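Local coordinates for protein cytokinin riboside 5'-monophosphate phosphoribohydrolase (Corynebacterium glutamicum, PDB 5WQ3) that is a member of the SLOG clan, with a Rossmann-like fold in which helices flank a parallel sheet, at residues Ala154-Phe159 with Thr175-Phe180; Arg228-Val231 with Asp236-Val239; Pro109-Ala114 with Cys168-Phe173; Ala99-Val104 with Asp244-Leu249. All blocks are in the same frame, centred on the assembly; numbering follows the deposited sequence.

Contact 1 (Ala154-Phe159 with Thr175-Phe180); sequences ARKTMF and TLDELF. With EDO (1,2-ethanediol), chain L.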
loop_
_atom_site.group_PDB
_atom_site.type_symbol
_atom_site.label_atom_id
_atom_site.label_comp_id
_atom_site.label_asym_id
_atom_site.label_seq_id
_atom_site.Cartn_x
_atom_site.Cartn_y
_atom_site.Cartn_z
ATOM N N ALA C 154 33.379 -51.261 -1.343
ATOM C CA ALA C 154 33.585 -51.842 -0.038
ATOM C C ALA C 154 32.413 -52.628 0.459
ATOM O O ALA C 154 32.565 -53.702 1.046
ATOM C CB ALA C 154 33.908 -50.796 0.973
ATOM N N ARG C 155 31.250 -52.047 0.331
ATOM C CA ARG C 155 30.066 -52.733 0.738
ATOM C C ARG C 155 29.939 -54.106 0.013
ATOM O O ARG C 155 29.609 -55.106 0.666
ATOM C CB ARG C 155 28.896 -51.889 0.429
ATOM C CG ARG C 155 27.641 -52.455 0.930
ATOM C CD ARG C 155 26.673 -52.094 -0.148
ATOM N NE ARG C 155 25.374 -51.902 0.372
ATOM C CZ ARG C 155 24.337 -51.706 -0.391
ATOM N NH1 ARG C 155 24.454 -51.679 -1.700
ATOM N NH2 ARG C 155 23.193 -51.580 0.165
ATOM N N LYS C 156 30.209 -54.158 -1.294
ATOM C CA LYS C 156 30.054 -55.418 -2.074
ATOM C C LYS C 156 31.059 -56.481 -1.632
ATOM O O LYS C 156 30.748 -57.664 -1.645
ATOM C CB LYS C 156 30.191 -55.178 -3.588
ATOM C CG LYS C 156 29.018 -54.508 -4.327
ATOM C CD LYS C 156 29.520 -54.058 -5.727
ATOM C CE LYS C 156 28.499 -54.256 -6.851
ATOM N NZ LYS C 156 29.124 -54.214 -8.222
ATOM N N THR C 157 32.277 -56.091 -1.241
ATOM C CA THR C 157 33.189 -57.017 -0.701
ATOM C C THR C 157 32.631 -57.711 0.571
ATOM O O THR C 157 32.881 -58.904 0.749
ATOM C CB THR C 157 34.514 -56.287 -0.334
ATOM O OG1 THR C 157 35.002 -55.663 -1.525
ATOM C CG2 THR C 157 35.542 -57.213 0.100
ATOM N N MET C 158 31.945 -56.964 1.459
ATOM C CA MET C 158 31.506 -57.493 2.732
ATOM C C MET C 158 30.479 -58.590 2.490
ATOM O O MET C 158 30.484 -59.580 3.211
ATOM C CB MET C 158 30.881 -56.421 3.586
ATOM C CG MET C 158 31.735 -55.211 3.979
ATOM S SD MET C 158 33.289 -55.665 4.630
ATOM C CE MET C 158 34.258 -54.189 4.241
ATOM N N PHE C 159 29.640 -58.460 1.458
ATOM C CA PHE C 159 28.638 -59.532 1.171
ATOM C C PHE C 159 29.290 -60.860 0.814
ATOM O O PHE C 159 28.837 -61.919 1.282
ATOM C CB PHE C 159 27.679 -59.129 0.060
ATOM C CG PHE C 159 26.794 -57.943 0.379
ATOM C CD1 PHE C 159 26.048 -57.893 1.509
ATOM C CD2 PHE C 159 26.710 -56.879 -0.500
ATOM C CE1 PHE C 159 25.209 -56.822 1.771
ATOM C CE2 PHE C 159 25.848 -55.790 -0.249
ATOM C CZ PHE C 159 25.113 -55.756 0.902
ATOM N N THR C 175 20.134 -55.478 -7.828
ATOM C CA THR C 175 20.050 -56.901 -7.642
ATOM C C THR C 175 20.807 -57.689 -8.722
ATOM O O THR C 175 21.532 -58.591 -8.419
ATOM C CB THR C 175 18.581 -57.359 -7.532
ATOM O OG1 THR C 175 17.953 -56.735 -6.423
ATOM C CG2 THR C 175 18.507 -58.799 -7.342
ATOM N N LEU C 176 20.608 -57.324 -9.979
ATOM C CA LEU C 176 21.240 -58.010 -11.074
ATOM C C LEU C 176 22.748 -57.814 -10.984
ATOM O O LEU C 176 23.531 -58.698 -11.301
ATOM C CB LEU C 176 20.745 -57.500 -12.409
ATOM C CG LEU C 176 19.266 -57.901 -12.580
ATOM C CD1 LEU C 176 18.663 -57.112 -13.729
ATOM C CD2 LEU C 176 19.153 -59.379 -12.805
ATOM N N ASP C 177 23.160 -56.643 -10.562
ATOM C CA ASP C 177 24.612 -56.378 -10.350
ATOM C C ASP C 177 25.262 -57.424 -9.406
ATOM O O ASP C 177 26.312 -58.030 -9.717
ATOM C CB ASP C 177 24.761 -54.924 -9.817
ATOM C CG ASP C 177 26.273 -54.512 -9.560
ATOM O OD1 ASP C 177 27.216 -55.160 -10.065
ATOM O OD2 ASP C 177 26.453 -53.546 -8.814
ATOM N N GLU C 178 24.670 -57.636 -8.229
ATOM C CA GLU C 178 25.198 -58.658 -7.225
ATOM C C GLU C 178 25.080 -60.035 -7.753
ATOM O O GLU C 178 25.964 -60.849 -7.586
ATOM C CB GLU C 178 24.386 -58.606 -5.939
ATOM C CG GLU C 178 24.663 -57.366 -5.167
ATOM C CD GLU C 178 26.006 -57.440 -4.453
ATOM O OE1 GLU C 178 26.736 -58.466 -4.514
ATOM O OE2 GLU C 178 26.304 -56.466 -3.784
ATOM N N LEU C 179 24.003 -60.318 -8.487
ATOM C CA LEU C 179 23.883 -61.652 -9.045
ATOM C C LEU C 179 24.971 -62.028 -9.967
ATOM O O LEU C 179 25.536 -63.127 -9.857
ATOM C CB LEU C 179 22.511 -61.803 -9.780
ATOM C CG LEU C 179 22.319 -63.157 -10.430
ATOM C CD1 LEU C 179 22.370 -64.324 -9.460
ATOM C CD2 LEU C 179 20.998 -63.209 -11.227
ATOM N N PHE C 180 25.283 -61.152 -10.950
ATOM C CA PHE C 180 26.302 -61.477 -11.913
ATOM C C PHE C 180 27.707 -61.403 -11.314
ATOM O O PHE C 180 28.544 -62.178 -11.687
ATOM C CB PHE C 180 26.154 -60.736 -13.199
ATOM C CG PHE C 180 24.962 -61.204 -13.993
ATOM C CD1 PHE C 180 24.962 -62.449 -14.536
ATOM C CD2 PHE C 180 23.870 -60.411 -14.150
ATOM C CE1 PHE C 180 23.886 -62.951 -15.222
ATOM C CE2 PHE C 180 22.742 -60.887 -14.874
ATOM C CZ PHE C 180 22.783 -62.158 -15.397
HETATM C C1 EDO L . 33.386 -57.269 -4.438
HETATM O O1 EDO L . 34.684 -57.747 -4.152
HETATM C C2 EDO L . 33.282 -57.134 -5.933
HETATM O O2 EDO L . 33.107 -55.762 -6.239
#
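The helix segments bearing K156 and E178 run in broadly the same sense and cross at -54°, with axes no nearer than 11.8 Å, so it is long polar side chains that bridge them. K156 NZ sits between both carboxylate oxygens of D177, 2.8 Å from OD1 and 2.8 Å from OD2. This is a salt bridge whose two hydrogen bonds are individually weak in geometry. The lysine chain bends at chi3 (141°) and meets the aspartate at about a right angle. Deeper in, E178 folds back at chi2 (-76°), which carries its carboxylate into the angle between the aliphatic stem of K156 and the ring of F159. Its OE2 lies 3.4 Å from K156 CG and 3.3 Å from F159 CD2, reaching the ring obliquely while the carboxylate stands nearly perpendicular to it. E178 closes the PGGxGTxxE signature of this family. A 1,2-ethanediol, probably from the crystallisation liquor, makes a weak bond from O1 to T157 OG1 at 3.4 Å. K156 NZ has a second acidic partner in E181, and F159 meets F74 edge-to-face. Helix 46-64 packs on A154 and M158, helix 201-216 packs on L176 and L179, and strands 70-74 and 166-168 lie beneath F159 and E178.

Contact 2 (Arg228-Val231 with Asp236-Val239); sequences RMLV and DQAV. With PGE (triethylene glycol), chain M.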
loop_
_atom_site.group_PDB
_atom_site.type_symbol
_atom_site.label_atom_id
_atom_site.label_comp_id
_atom_site.label_asym_id
_atom_site.label_seq_id
_atom_site.Cartn_x
_atom_site.Cartn_y
_atom_site.Cartn_z
ATOM N N ARG C 228 23.810 -74.544 -11.892
ATOM C CA ARG C 228 24.048 -74.586 -10.447
ATOM C C ARG C 228 23.202 -73.638 -9.597
ATOM O O ARG C 228 23.153 -73.803 -8.367
ATOM C CB ARG C 228 25.506 -74.269 -10.173
ATOM C CG ARG C 228 25.890 -72.801 -10.368
ATOM C CD ARG C 228 27.408 -72.626 -10.482
ATOM N NE ARG C 228 28.038 -73.450 -9.453
ATOM C CZ ARG C 228 29.163 -74.160 -9.569
ATOM N NH1 ARG C 228 29.870 -74.176 -10.683
ATOM N NH2 ARG C 228 29.586 -74.879 -8.534
ATOM N N MET C 229 22.533 -72.654 -10.221
ATOM C CA MET C 229 21.580 -71.837 -9.488
ATOM C C MET C 229 20.272 -72.589 -9.345
ATOM O O MET C 229 19.781 -73.162 -10.280
ATOM C CB MET C 229 21.186 -70.584 -10.247
ATOM C CG MET C 229 22.273 -69.612 -10.498
ATOM S SD MET C 229 21.546 -68.047 -11.021
ATOM C CE MET C 229 21.626 -68.318 -12.790
ATOM N N LEU C 230 19.608 -72.430 -8.242
ATOM C CA LEU C 230 18.251 -72.899 -8.136
ATOM C C LEU C 230 17.342 -71.735 -8.407
ATOM O O LEU C 230 17.565 -70.643 -7.897
ATOM C CB LEU C 230 17.992 -73.401 -6.738
ATOM C CG LEU C 230 16.565 -73.710 -6.394
ATOM C CD1 LEU C 230 15.970 -74.805 -7.284
ATOM C CD2 LEU C 230 16.512 -74.067 -4.931
ATOM N N VAL C 231 16.328 -71.958 -9.237
ATOM C CA VAL C 231 15.217 -71.027 -9.408
ATOM C C VAL C 231 13.906 -71.656 -8.901
ATOM O O VAL C 231 13.521 -72.678 -9.432
ATOM C CB VAL C 231 15.016 -70.649 -10.924
ATOM C CG1 VAL C 231 13.977 -69.563 -11.073
ATOM C CG2 VAL C 231 16.315 -70.245 -11.617
ATOM N N ASP C 236 10.964 -73.252 1.375
ATOM C CA ASP C 236 11.614 -74.351 2.078
ATOM C C ASP C 236 12.604 -75.090 1.202
ATOM O O ASP C 236 13.651 -75.525 1.644
ATOM C CB ASP C 236 10.587 -75.336 2.571
ATOM C CG ASP C 236 9.774 -74.798 3.665
ATOM O OD1 ASP C 236 10.312 -74.213 4.637
ATOM O OD2 ASP C 236 8.564 -74.975 3.556
ATOM N N GLN C 237 12.264 -75.285 -0.067
ATOM C CA GLN C 237 13.241 -75.835 -0.974
ATOM C C GLN C 237 14.473 -74.952 -1.104
ATOM O O GLN C 237 15.562 -75.498 -1.328
ATOM C CB GLN C 237 12.682 -75.978 -2.381
ATOM C CG GLN C 237 13.594 -76.641 -3.366
ATOM C CD GLN C 237 12.991 -76.655 -4.773
ATOM O OE1 GLN C 237 12.057 -75.908 -5.052
ATOM N NE2 GLN C 237 13.518 -77.494 -5.642
ATOM N N ALA C 238 14.285 -73.629 -1.139
ATOM C CA ALA C 238 15.427 -72.705 -1.263
ATOM C C ALA C 238 16.362 -72.942 -0.127
ATOM O O ALA C 238 17.586 -73.061 -0.313
ATOM C CB ALA C 238 14.962 -71.251 -1.213
ATOM N N VAL C 239 15.788 -73.026 1.072
ATOM C CA VAL C 239 16.646 -73.028 2.291
ATOM C C VAL C 239 17.336 -74.398 2.386
ATOM O O VAL C 239 18.531 -74.519 2.683
ATOM C CB VAL C 239 15.767 -72.701 3.496
ATOM C CG1 VAL C 239 16.445 -72.987 4.814
ATOM C CG2 VAL C 239 15.261 -71.294 3.365
HETATM O O4 PGE M . 11.316 -74.270 -10.398
HETATM C C6 PGE M . 11.685 -75.022 -9.247
HETATM C C5 PGE M . 12.683 -76.077 -9.702
HETATM O O3 PGE M . 12.964 -76.951 -8.613
#
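L230 leans on the first turn of the following helix with both of its methyl branches. CD2 rests 4.0 Å from the backbone O of Q237 and 4.1 Å from A238 CA, while CD1 lies 4.0 Å from Q237 NE2. One branch is thus at the root of the glutamine and the other beside its amide nitrogen, CG being swung beside the carbonyl carbon (chi1 170°). The extended Q237 chain passes the leucine at a slant and carries its amide on to a triethylene glycol, probably from the crystallisation liquor: NE2 donates to O3 at 3.1 Å, with an N-H...O angle of 155°. O4 of the same ligand makes a weak bond to V231 O, at 2.9 Å. This is the closing beta-alpha unit of a Rossmann-like fold, a short strand turning at once into a helix that packs back over it. Strand 230-232 is an outermost strand of the sheet within this chain, and L230 pairs through its backbone with I196 and L198. The other end of the Q237 amide, OE1, is held by the hydroxyl of T232, and its backbone N by D234 OD1. A238 reaches V197 and I199 on the adjacent strand, and D236 forms a salt bridge with K95 of helix 84-98.

Contact 3 (Pro109-Ala114 with Cys168-Phe173); sequences PGLMEA and CLPGGF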
loop_
_atom_site.group_PDB
_atom_site.type_symbol
_atom_site.label_atom_id
_atom_site.label_comp_id
_atom_site.label_asym_id
_atom_site.label_seq_id
_atom_site.Cartn_x
_atom_site.Cartn_y
_atom_site.Cartn_z
ATOM N N PRO C 109 14.771 -50.360 2.096
ATOM C CA PRO C 109 13.340 -50.670 2.185
ATOM C C PRO C 109 12.926 -51.832 1.231
ATOM O O PRO C 109 13.778 -52.462 0.623
ATOM C CB PRO C 109 12.688 -49.318 1.754
ATOM C CG PRO C 109 13.700 -48.692 0.816
ATOM C CD PRO C 109 15.045 -49.106 1.343
ATOM N N GLY C 110 11.630 -52.122 1.106
ATOM C CA GLY C 110 11.167 -53.083 0.093
ATOM C C GLY C 110 11.652 -54.512 0.355
ATOM O O GLY C 110 11.530 -55.042 1.515
ATOM N N LEU C 111 12.274 -55.135 -0.640
ATOM C CA LEU C 111 12.641 -56.538 -0.450
ATOM C C LEU C 111 13.992 -56.729 0.213
ATOM O O LEU C 111 14.437 -57.868 0.378
ATOM C CB LEU C 111 12.542 -57.297 -1.752
ATOM C CG LEU C 111 11.213 -57.203 -2.452
ATOM C CD1 LEU C 111 11.238 -58.053 -3.689
ATOM C CD2 LEU C 111 10.085 -57.646 -1.531
ATOM N N MET C 112 14.638 -55.632 0.642
ATOM C CA MET C 112 15.679 -55.749 1.645
ATOM C C MET C 112 15.123 -55.761 3.064
ATOM O O MET C 112 15.576 -56.536 3.921
ATOM C CB MET C 112 16.670 -54.608 1.507
ATOM C CG MET C 112 17.414 -54.576 0.166
ATOM S SD MET C 112 18.517 -53.144 0.132
ATOM C CE MET C 112 17.399 -51.990 -0.667
ATOM N N GLU C 113 14.162 -54.885 3.356
ATOM C CA GLU C 113 13.590 -54.879 4.666
ATOM C C GLU C 113 12.846 -56.167 4.980
ATOM O O GLU C 113 12.774 -56.539 6.123
ATOM C CB GLU C 113 12.597 -53.729 4.789
ATOM C CG GLU C 113 11.872 -53.615 6.110
ATOM C CD GLU C 113 10.856 -52.534 6.098
ATOM O OE1 GLU C 113 9.820 -52.703 5.398
ATOM O OE2 GLU C 113 11.113 -51.517 6.762
ATOM N N ALA C 114 12.193 -56.774 4.002
ATOM C CA ALA C 114 11.358 -57.928 4.279
ATOM C C ALA C 114 12.150 -59.089 4.968
ATOM O O ALA C 114 11.766 -59.618 6.018
ATOM C CB ALA C 114 10.658 -58.394 2.996
ATOM N N CYS C 168 18.365 -64.178 -4.337
ATOM C CA CYS C 168 17.871 -62.956 -4.979
ATOM C C CYS C 168 16.387 -63.047 -5.161
ATOM O O CYS C 168 15.918 -63.824 -5.996
ATOM C CB CYS C 168 18.534 -62.800 -6.341
ATOM S SG CYS C 168 20.336 -62.551 -6.284
ATOM N N LEU C 169 15.658 -62.293 -4.343
ATOM C CA LEU C 169 14.276 -61.961 -4.631
ATOM C C LEU C 169 14.224 -61.096 -5.897
ATOM O O LEU C 169 15.271 -60.597 -6.424
ATOM C CB LEU C 169 13.593 -61.302 -3.442
ATOM C CG LEU C 169 13.510 -62.052 -2.087
ATOM C CD1 LEU C 169 13.264 -61.184 -0.881
ATOM C CD2 LEU C 169 12.389 -63.081 -2.138
ATOM N N PRO C 170 13.020 -60.972 -6.469
ATOM C CA PRO C 170 12.920 -60.135 -7.640
ATOM C C PRO C 170 13.460 -58.734 -7.394
ATOM O O PRO C 170 13.294 -58.171 -6.305
ATOM C CB PRO C 170 11.403 -60.093 -7.905
ATOM C CG PRO C 170 10.942 -61.427 -7.432
ATOM C CD PRO C 170 11.728 -61.622 -6.154
ATOM N N GLY C 171 14.166 -58.211 -8.391
ATOM C CA GLY C 171 14.685 -56.882 -8.298
ATOM C C GLY C 171 15.204 -56.307 -9.582
ATOM O O GLY C 171 15.199 -56.968 -10.602
ATOM N N GLY C 172 15.738 -55.078 -9.481
ATOM C CA GLY C 172 16.224 -54.347 -10.614
ATOM C C GLY C 172 17.724 -54.440 -10.741
ATOM O O GLY C 172 18.306 -55.501 -10.564
ATOM N N PHE C 173 18.353 -53.320 -11.080
ATOM C CA PHE C 173 19.688 -53.351 -11.590
ATOM C C PHE C 173 20.700 -53.596 -10.441
ATOM O O PHE C 173 21.744 -54.213 -10.668
ATOM C CB PHE C 173 20.018 -52.034 -12.292
ATOM C CG PHE C 173 19.341 -51.821 -13.594
ATOM C CD1 PHE C 173 18.987 -52.872 -14.448
ATOM C CD2 PHE C 173 19.147 -50.567 -14.022
ATOM C CE1 PHE C 173 18.408 -52.609 -15.684
ATOM C CE2 PHE C 173 18.619 -50.300 -15.237
ATOM C CZ PHE C 173 18.227 -51.319 -16.071
#
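L111 and L169 cross at a slant, each setting CD1 against the stem of the other: L111 CD1 sits 4.0 Å from L169 CB, and L169 CD1 sits 4.0 Å from L111 CB. In both leucines CG stands anti to the carbonyl carbon, which turns the forks into the gap between the loops (chi1 -54° in L111, -59° in L169). The same L169 methyl, CD1, also lies 3.7 Å from L111 O, a buried carbonyl oxygen with no polar partner anywhere in the model. L111 CD1 works in a second direction as well, approaching P170 O to 3.3 Å and passing 4.4 Å from P170 CD. The contact is thus apolar in its side chains, but each methyl also meets a backbone oxygen. L111 is set by a type II' turn from P109 to M112, with G110 at positive phi and M112 N bonded to P109 O at 3.3 Å. Y85 of helix 84-98 packs on both L111 and P170, and the backbone of S76 bonds to both L111 and P170. G172, further along, is the N-cap of helix 173-188. Two glycine-rich loops, GGGPGLME and PGGFGT, are thereby packed together beyond strands 102-105 and 166-168, at the C-terminal edge of the parallel sheet where Rossmann-like folds commonly place their binding sites.

Contact 4 (Ala99-Val104 with Asp244-Leu249); sequences ADYAVV and DAHAGL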
loop_
_atom_site.group_PDB
_atom_site.type_symbol
_atom_site.label_atom_id
_atom_site.label_comp_id
_atom_site.label_asym_id
_atom_site.label_seq_id
_atom_site.Cartn_x
_atom_site.Cartn_y
_atom_site.Cartn_z
ATOM N N ALA C 99 17.008 -72.184 10.097
ATOM C CA ALA C 99 18.117 -73.012 9.694
ATOM C C ALA C 99 19.429 -72.546 10.267
ATOM O O ALA C 99 20.440 -73.004 9.806
ATOM C CB ALA C 99 18.237 -73.154 8.182
ATOM N N ASP C 100 19.386 -71.710 11.293
ATOM C CA ASP C 100 20.546 -71.166 11.975
ATOM C C ASP C 100 21.451 -70.263 11.121
ATOM O O ASP C 100 22.650 -70.188 11.378
ATOM C CB ASP C 100 21.348 -72.278 12.647
ATOM C CG ASP C 100 20.447 -73.180 13.516
ATOM O OD1 ASP C 100 19.603 -72.612 14.260
ATOM O OD2 ASP C 100 20.528 -74.430 13.366
ATOM N N TYR C 101 20.877 -69.555 10.161
ATOM C CA TYR C 101 21.664 -68.529 9.379
ATOM C C TYR C 101 21.371 -67.120 9.860
ATOM O O TYR C 101 20.269 -66.786 10.175
ATOM C CB TYR C 101 21.378 -68.632 7.863
ATOM C CG TYR C 101 21.983 -69.872 7.250
ATOM C CD1 TYR C 101 23.302 -69.886 6.853
ATOM C CD2 TYR C 101 21.218 -71.020 7.047
ATOM C CE1 TYR C 101 23.866 -70.987 6.266
ATOM C CE2 TYR C 101 21.751 -72.133 6.501
ATOM C CZ TYR C 101 23.075 -72.138 6.131
ATOM O OH TYR C 101 23.601 -73.241 5.548
ATOM N N ALA C 102 22.385 -66.305 9.957
ATOM C CA ALA C 102 22.190 -64.835 9.924
ATOM C C ALA C 102 21.712 -64.411 8.546
ATOM O O ALA C 102 22.021 -65.064 7.573
ATOM C CB ALA C 102 23.501 -64.107 10.262
ATOM N N VAL C 103 20.919 -63.338 8.479
ATOM C CA VAL C 103 20.371 -62.842 7.251
ATOM C C VAL C 103 20.928 -61.444 7.077
ATOM O O VAL C 103 20.740 -60.593 7.972
ATOM C CB VAL C 103 18.859 -62.802 7.339
ATOM C CG1 VAL C 103 18.241 -62.032 6.189
ATOM C CG2 VAL C 103 18.329 -64.236 7.428
ATOM N N VAL C 104 21.649 -61.250 5.991
ATOM C CA VAL C 104 22.325 -60.015 5.642
ATOM C C VAL C 104 21.657 -59.402 4.422
ATOM O O VAL C 104 21.440 -60.115 3.403
ATOM C CB VAL C 104 23.769 -60.293 5.258
ATOM C CG1 VAL C 104 24.559 -59.011 4.985
ATOM C CG2 VAL C 104 24.427 -61.091 6.347
ATOM N N ASP C 244 21.866 -78.116 2.265
ATOM C CA ASP C 244 22.463 -79.242 1.637
ATOM C C ASP C 244 23.764 -78.867 0.955
ATOM O O ASP C 244 24.734 -79.619 1.006
ATOM C CB ASP C 244 21.520 -79.870 0.568
ATOM C CG ASP C 244 20.409 -80.645 1.194
ATOM O OD1 ASP C 244 20.429 -80.752 2.456
ATOM O OD2 ASP C 244 19.460 -81.093 0.468
ATOM N N ALA C 245 23.802 -77.717 0.303
ATOM C CA ALA C 245 25.040 -77.299 -0.336
ATOM C C ALA C 245 26.164 -77.078 0.699
ATOM O O ALA C 245 27.329 -77.231 0.371
ATOM C CB ALA C 245 24.820 -76.021 -1.109
ATOM N N HIS C 246 25.834 -76.736 1.929
ATOM C CA HIS C 246 26.848 -76.405 2.934
ATOM C C HIS C 246 27.241 -77.595 3.787
ATOM O O HIS C 246 28.106 -77.504 4.608
ATOM C CB HIS C 246 26.338 -75.309 3.835
ATOM C CG HIS C 246 26.392 -73.958 3.220
ATOM N ND1 HIS C 246 25.652 -72.903 3.675
ATOM C CD2 HIS C 246 27.124 -73.488 2.193
ATOM C CE1 HIS C 246 25.925 -71.841 2.957
ATOM N NE2 HIS C 246 26.807 -72.173 2.044
ATOM N N ALA C 247 26.568 -78.703 3.572
ATOM C CA ALA C 247 26.749 -79.854 4.429
ATOM C C ALA C 247 27.843 -80.737 3.837
ATOM O O ALA C 247 28.112 -80.722 2.621
ATOM C CB ALA C 247 25.448 -80.653 4.538
ATOM N N GLY C 248 28.421 -81.563 4.681
ATOM C CA GLY C 248 29.398 -82.547 4.168
ATOM C C GLY C 248 30.705 -81.837 3.788
ATOM O O GLY C 248 31.463 -82.332 2.922
ATOM N N LEU C 249 30.948 -80.674 4.425
ATOM C CA LEU C 249 32.168 -79.890 4.265
ATOM C C LEU C 249 33.012 -79.966 5.534
ATOM O O LEU C 249 34.037 -79.260 5.598
ATOM C CB LEU C 249 31.857 -78.398 4.027
ATOM C CG LEU C 249 31.025 -78.045 2.793
ATOM C CD1 LEU C 249 30.856 -76.525 2.756
ATOM C CD2 LEU C 249 31.604 -78.577 1.477
#
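Y101 OH and H246 ND1 are joined by a hydrogen bond of 2.8 Å, in which either atom could be the donor. The phenol reaches the imidazole at its edge, Y101 CZ lying in the plane of the histidine ring, and ND1 lies near the plane of the tyrosine ring. The rings therefore meet rim to rim and do not stack: their centroids are 5.8 Å apart and their planes are turned by 46°. With CG anti to the carbonyl carbon (chi1 -71°), the tyrosine ring spans the gap to the last turn of helix 235-246; the CA atoms of Y101 and H246 are 11.4 Å apart. The backbone N of Y101 completes the Schellman motif that ends helix 84-98, with D100 at positive phi as the C-prime residue. Its ring packs on I242 and V243 and has a cation-pi partner in K69, while H246 packs on P195. The far imidazole nitrogen, NE2, bonds to the backbone O of Q164, so both ring nitrogens are engaged and the ring's rotation is fixed. Because a carbonyl can only accept, NE2 would carry the hydrogen; if the ring is neutral, ND1 would then probably accept from the tyrosine, whereas a charged ring could donate at both nitrogens.

From the N terminus, 99-104 opens contact 4, which closes only at 244-249 and so encloses the other three. Inside that long loop, 109-114 opens contact 3 and 154-159 opens contact 1; 168-173 then closes contact 3 before 175-180 closes contact 1, so the two cross. Contact 2 follows in series, a short loop from strand 230-232 to helix 235-246. Packing joins several of them: T175 lies against L169 and C168, L179 meets M229, F159 meets V104, and V239 meets A99. Together they tie the central strands, the helices over them and the last strand-helix unit into one sheet-based core.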